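Local coordinates for ABC transporter, substrate-binding protein (Clostridium perfringens, PDB 4EDP) that probably captures a solute outside the cell membrane and delivers it to an ABC transporter for import, at residues E51-P56 with I283-S288; Y111-N116 with L278-I283. All coordinates share one frame; numbering follows the deposited sequence.

Contact 1 (E51-P56 with I283-S288); sequences ETVFEP and INYALS
The phenol of Y285 reaches across to helix 46-61 and donates a hydrogen bond from its hydroxyl to the backbone carbonyl of V53, with Y285 OH 2.6 Å from V53 O. The bond lies in the carbonyl plane and uses a lone pair, with a C=O...donor angle of 133°. V53 O sits near the plane of the phenol ring, at its edge. This acceptor lies beside irregular backbone: a wider, pi-type turn spans 51-54, and the helix is kinked at P56, whose nitrogen cannot donate to the preceding turn. P56 meets the hydroxyl through its CB, 3.6 Å from Y285 OH, the two side chains crossing at about a right angle, while V53 CG1 packs more loosely on Y285 CE2 at 4.2 Å. In this periplasmic-binding-protein fold the contact ties together two helices of one lobe, F54 resting on strand 65-69 and A286 on strand 262-269. With CG anti to the backbone N (chi1 163°), the Y285 side chain extends from its helix toward V53; its ring also meets F57, planes at about 55°, and V291. Y285 O accepts from both S288 N and S288 OG, the latter at 2.6 Å, where S288 N-caps helix 289-299.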
# COMPACT_ATOMS: atom_id res chain seq x y z
N GLU A 51 -8.78 -7.14 -19.86
CA GLU A 51 -9.92 -8.05 -19.91
C GLU A 51 -10.92 -7.83 -18.77
O GLU A 51 -12.14 -7.80 -18.97
CB GLU A 51 -9.40 -9.48 -19.86
CG GLU A 51 -10.46 -10.55 -19.83
CD GLU A 51 -9.87 -11.95 -19.71
OE1 GLU A 51 -8.62 -12.08 -19.69
OE2 GLU A 51 -10.65 -12.92 -19.63
N THR A 52 -10.38 -7.66 -17.57
CA THR A 52 -11.18 -7.53 -16.37
C THR A 52 -11.75 -6.14 -16.09
O THR A 52 -12.91 -6.01 -15.71
CB THR A 52 -10.33 -7.92 -15.14
OG1 THR A 52 -9.87 -9.26 -15.30
CG2 THR A 52 -11.14 -7.80 -13.84
N VAL A 53 -10.93 -5.12 -16.29
CA VAL A 53 -11.32 -3.75 -15.97
C VAL A 53 -11.66 -2.80 -17.12
O VAL A 53 -12.78 -2.28 -17.21
CB VAL A 53 -10.18 -3.09 -15.15
CG1 VAL A 53 -10.49 -1.62 -14.85
CG2 VAL A 53 -9.95 -3.87 -13.86
N PHE A 54 -10.71 -2.59 -18.01
CA PHE A 54 -10.89 -1.60 -19.05
C PHE A 54 -11.83 -1.92 -20.20
O PHE A 54 -12.65 -1.09 -20.58
CB PHE A 54 -9.53 -1.18 -19.58
CG PHE A 54 -8.61 -0.67 -18.50
CD1 PHE A 54 -8.95 0.46 -17.78
CD2 PHE A 54 -7.42 -1.31 -18.22
CE1 PHE A 54 -8.13 0.93 -16.78
CE2 PHE A 54 -6.58 -0.83 -17.22
CZ PHE A 54 -6.95 0.29 -16.50
N GLU A 55 -11.72 -3.12 -20.75
CA GLU A 55 -12.57 -3.49 -21.88
C GLU A 55 -14.06 -3.44 -21.58
O GLU A 55 -14.84 -2.93 -22.40
CB GLU A 55 -12.17 -4.86 -22.42
CG GLU A 55 -10.93 -4.85 -23.31
CD GLU A 55 -11.18 -4.22 -24.68
OE1 GLU A 55 -12.22 -3.54 -24.87
OE2 GLU A 55 -10.33 -4.42 -25.59
N PRO A 56 -14.47 -3.96 -20.41
CA PRO A 56 -15.90 -3.91 -20.15
C PRO A 56 -16.41 -2.47 -20.09
O PRO A 56 -17.48 -2.18 -20.62
CB PRO A 56 -16.04 -4.63 -18.81
CG PRO A 56 -14.90 -5.57 -18.81
CD PRO A 56 -13.78 -4.80 -19.42
N ILE A 283 -14.03 6.17 -12.28
CA ILE A 283 -13.65 5.99 -10.86
C ILE A 283 -14.81 5.32 -10.12
O ILE A 283 -14.61 4.38 -9.33
CB ILE A 283 -13.20 7.31 -10.20
CG1 ILE A 283 -11.92 7.82 -10.87
CG2 ILE A 283 -13.00 7.13 -8.66
CD1 ILE A 283 -11.36 9.14 -10.31
N ASN A 284 -16.02 5.80 -10.39
CA ASN A 284 -17.21 5.22 -9.77
C ASN A 284 -17.33 3.74 -10.13
O ASN A 284 -17.68 2.90 -9.29
CB ASN A 284 -18.47 5.98 -10.19
CG ASN A 284 -19.68 5.57 -9.39
OD1 ASN A 284 -19.67 5.62 -8.16
ND2 ASN A 284 -20.74 5.19 -10.08
N TYR A 285 -17.01 3.40 -11.38
CA TYR A 285 -17.01 2.02 -11.85
C TYR A 285 -15.95 1.19 -11.13
O TYR A 285 -16.24 0.06 -10.68
CB TYR A 285 -16.78 2.04 -13.37
CG TYR A 285 -16.34 0.76 -14.03
CD1 TYR A 285 -17.27 -0.21 -14.42
CD2 TYR A 285 -15.01 0.56 -14.34
CE1 TYR A 285 -16.85 -1.39 -15.08
CE2 TYR A 285 -14.59 -0.60 -14.98
CZ TYR A 285 -15.51 -1.57 -15.34
OH TYR A 285 -15.07 -2.71 -15.98
N ALA A 286 -14.75 1.74 -10.98
CA ALA A 286 -13.65 1.02 -10.32
C ALA A 286 -13.96 0.68 -8.85
O ALA A 286 -13.44 -0.31 -8.30
CB ALA A 286 -12.34 1.82 -10.42
N LEU A 287 -14.83 1.48 -8.23
CA LEU A 287 -15.24 1.31 -6.85
C LEU A 287 -16.50 0.46 -6.70
O LEU A 287 -16.87 0.11 -5.59
CB LEU A 287 -15.49 2.68 -6.18
CG LEU A 287 -14.28 3.62 -6.00
CD1 LEU A 287 -14.66 5.01 -5.39
CD2 LEU A 287 -13.22 2.94 -5.15
N SER A 288 -17.12 0.09 -7.82
CA SER A 288 -18.35 -0.70 -7.78
C SER A 288 -18.11 -2.10 -7.21
O SER A 288 -17.02 -2.67 -7.34
CB SER A 288 -19.00 -0.80 -9.17
OG SER A 288 -18.23 -1.57 -10.08

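Contact 2 (Y111-N116 with L278-I283)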
# COMPACT_ATOMS: atom_id res chain seq x y z
N TYR A 111 -17.35 14.37 -4.96
CA TYR A 111 -17.83 13.03 -4.64
C TYR A 111 -19.32 12.81 -4.87
O TYR A 111 -19.80 11.67 -4.77
CB TYR A 111 -17.38 12.59 -3.23
CG TYR A 111 -15.96 12.06 -3.23
CD1 TYR A 111 -14.87 12.91 -3.06
CD2 TYR A 111 -15.71 10.72 -3.48
CE1 TYR A 111 -13.58 12.42 -3.09
CE2 TYR A 111 -14.44 10.23 -3.49
CZ TYR A 111 -13.37 11.07 -3.32
OH TYR A 111 -12.09 10.53 -3.33
N SER A 112 -20.07 13.86 -5.21
CA SER A 112 -21.48 13.68 -5.52
C SER A 112 -21.58 12.90 -6.85
O SER A 112 -22.63 12.34 -7.17
CB SER A 112 -22.23 15.01 -5.61
OG SER A 112 -21.89 15.77 -6.75
N LYS A 113 -20.48 12.85 -7.59
CA LYS A 113 -20.39 12.13 -8.87
C LYS A 113 -19.81 10.73 -8.73
O LYS A 113 -19.63 10.01 -9.72
CB LYS A 113 -19.51 12.94 -9.83
CG LYS A 113 -20.12 14.23 -10.32
CD LYS A 113 -19.06 15.05 -11.07
CE LYS A 113 -19.65 15.94 -12.12
NZ LYS A 113 -20.07 15.11 -13.29
N ILE A 114 -19.50 10.33 -7.50
CA ILE A 114 -18.90 9.03 -7.23
C ILE A 114 -19.70 8.37 -6.10
O ILE A 114 -19.19 8.15 -4.99
CB ILE A 114 -17.41 9.19 -6.84
CG1 ILE A 114 -16.69 10.12 -7.82
CG2 ILE A 114 -16.70 7.80 -6.74
CD1 ILE A 114 -15.18 10.32 -7.53
N PRO A 115 -20.96 8.01 -6.38
CA PRO A 115 -21.79 7.45 -5.31
C PRO A 115 -21.25 6.16 -4.70
O PRO A 115 -21.48 5.92 -3.50
CB PRO A 115 -23.14 7.23 -5.99
CG PRO A 115 -22.81 7.15 -7.45
CD PRO A 115 -21.69 8.10 -7.65
N ASN A 116 -20.49 5.38 -5.47
CA ASN A 116 -19.94 4.12 -4.95
C ASN A 116 -18.93 4.32 -3.83
O ASN A 116 -18.64 3.38 -3.10
CB ASN A 116 -19.37 3.24 -6.08
CG ASN A 116 -20.48 2.60 -6.90
OD1 ASN A 116 -21.58 2.36 -6.37
ND2 ASN A 116 -20.21 2.29 -8.18
N LEU A 278 -16.33 11.47 -18.09
CA LEU A 278 -16.03 10.06 -18.31
C LEU A 278 -15.06 9.56 -17.22
O LEU A 278 -15.15 8.41 -16.78
CB LEU A 278 -15.40 9.88 -19.70
CG LEU A 278 -15.20 8.46 -20.21
CD1 LEU A 278 -16.54 7.78 -20.44
CD2 LEU A 278 -14.38 8.45 -21.51
N ALA A 279 -14.13 10.42 -16.82
CA ALA A 279 -13.17 10.09 -15.76
C ALA A 279 -13.90 9.78 -14.46
O ALA A 279 -13.58 8.80 -13.78
CB ALA A 279 -12.18 11.23 -15.56
N TYR A 280 -14.88 10.62 -14.10
CA TYR A 280 -15.67 10.37 -12.90
C TYR A 280 -16.43 9.05 -13.00
O TYR A 280 -16.49 8.29 -12.05
CB TYR A 280 -16.67 11.50 -12.64
CG TYR A 280 -16.09 12.68 -11.90
CD1 TYR A 280 -15.93 12.62 -10.52
CD2 TYR A 280 -15.74 13.85 -12.55
CE1 TYR A 280 -15.41 13.69 -9.82
CE2 TYR A 280 -15.22 14.94 -11.85
CZ TYR A 280 -15.06 14.85 -10.49
OH TYR A 280 -14.54 15.90 -9.76
N GLU A 281 -17.04 8.79 -14.16
CA GLU A 281 -17.77 7.53 -14.37
C GLU A 281 -16.84 6.35 -14.16
O GLU A 281 -17.22 5.34 -13.57
CB GLU A 281 -18.42 7.49 -15.78
CG GLU A 281 -19.59 8.44 -15.93
CD GLU A 281 -20.14 8.50 -17.35
OE1 GLU A 281 -19.47 8.03 -18.28
OE2 GLU A 281 -21.23 9.05 -17.52
N PHE A 282 -15.61 6.47 -14.65
CA PHE A 282 -14.67 5.38 -14.50
C PHE A 282 -14.28 5.12 -13.05
O PHE A 282 -14.21 3.96 -12.63
CB PHE A 282 -13.41 5.59 -15.33
CG PHE A 282 -12.47 4.44 -15.23
CD1 PHE A 282 -12.57 3.37 -16.09
CD2 PHE A 282 -11.54 4.38 -14.21
CE1 PHE A 282 -11.74 2.28 -15.96
CE2 PHE A 282 -10.70 3.29 -14.08
CZ PHE A 282 -10.79 2.24 -14.96
N ILE A 283 -14.03 6.17 -12.28
CA ILE A 283 -13.65 5.99 -10.86
C ILE A 283 -14.81 5.32 -10.12
O ILE A 283 -14.61 4.38 -9.33
CB ILE A 283 -13.20 7.31 -10.20
CG1 ILE A 283 -11.92 7.82 -10.87
CG2 ILE A 283 -13.00 7.13 -8.66
CD1 ILE A 283 -11.36 9.14 -10.31
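K113 lies across the aromatic ring of Y280, and its methylenes make most of their contact with one face. K113 CB begins at the rim, 3.7 Å from Y280 CD1. With CG anti to the carbonyl carbon (chi1 -70°), the chain then runs out over the ring, at about a right angle to the tyrosine side chain. K113 CD arrives almost exactly above the centre: it stands 3.7 Å from the centroid of the Y280 ring and 6° off the normal, a well-formed CH-pi contact. Beyond it the chain bends at chi4 (-74°), and K113 NZ makes a long, weak ion pair with D277. In this lobe of the solute-binding-protein fold, the contact fastens the loop between helices 94-103 and 125-130, here two short 3-10 segments, 111-113 and 115-116, with I114 between them, to helix 276-286, which in turn rests on strand 262-269 through Y280 and I283. I114 takes the edge of the ring instead of its face: I114 CG1 lies in the ring plane, 3.8 Å from Y280 CD1. Its terminal methyl spans two residues of the helix, with I114 CD1 3.8 Å from Y280 CD1 and 4.0 Å from I283 CG2. At the polar end of the tyrosine, Y280 OH is hydrogen-bonded to the backbone N of D110, the residue just before Y111.

How the contacts relate
Helix 276-286 serves both contacts with different sides of its surface: Y285 turns to helix 46-61 in contact 1, whereas Y280 and I283 meet the loop in contact 2. The centres are about 12 Å apart, and I283 falls in both segment pairs but makes its cross-segment contact in contact 2. A direct bridge joins them, N284 OD1 lying 2.8 Å from N116 N in a probable hydrogen bond, while S288 CB packs 3.5 Å from N116 ND2. Along the chain, contact 2 is nested within the loop that contact 1 closes. An acetate ion, probably from the crystallisation liquor, lies about 4 Å from the V53 side chain and does not by itself identify the solute site.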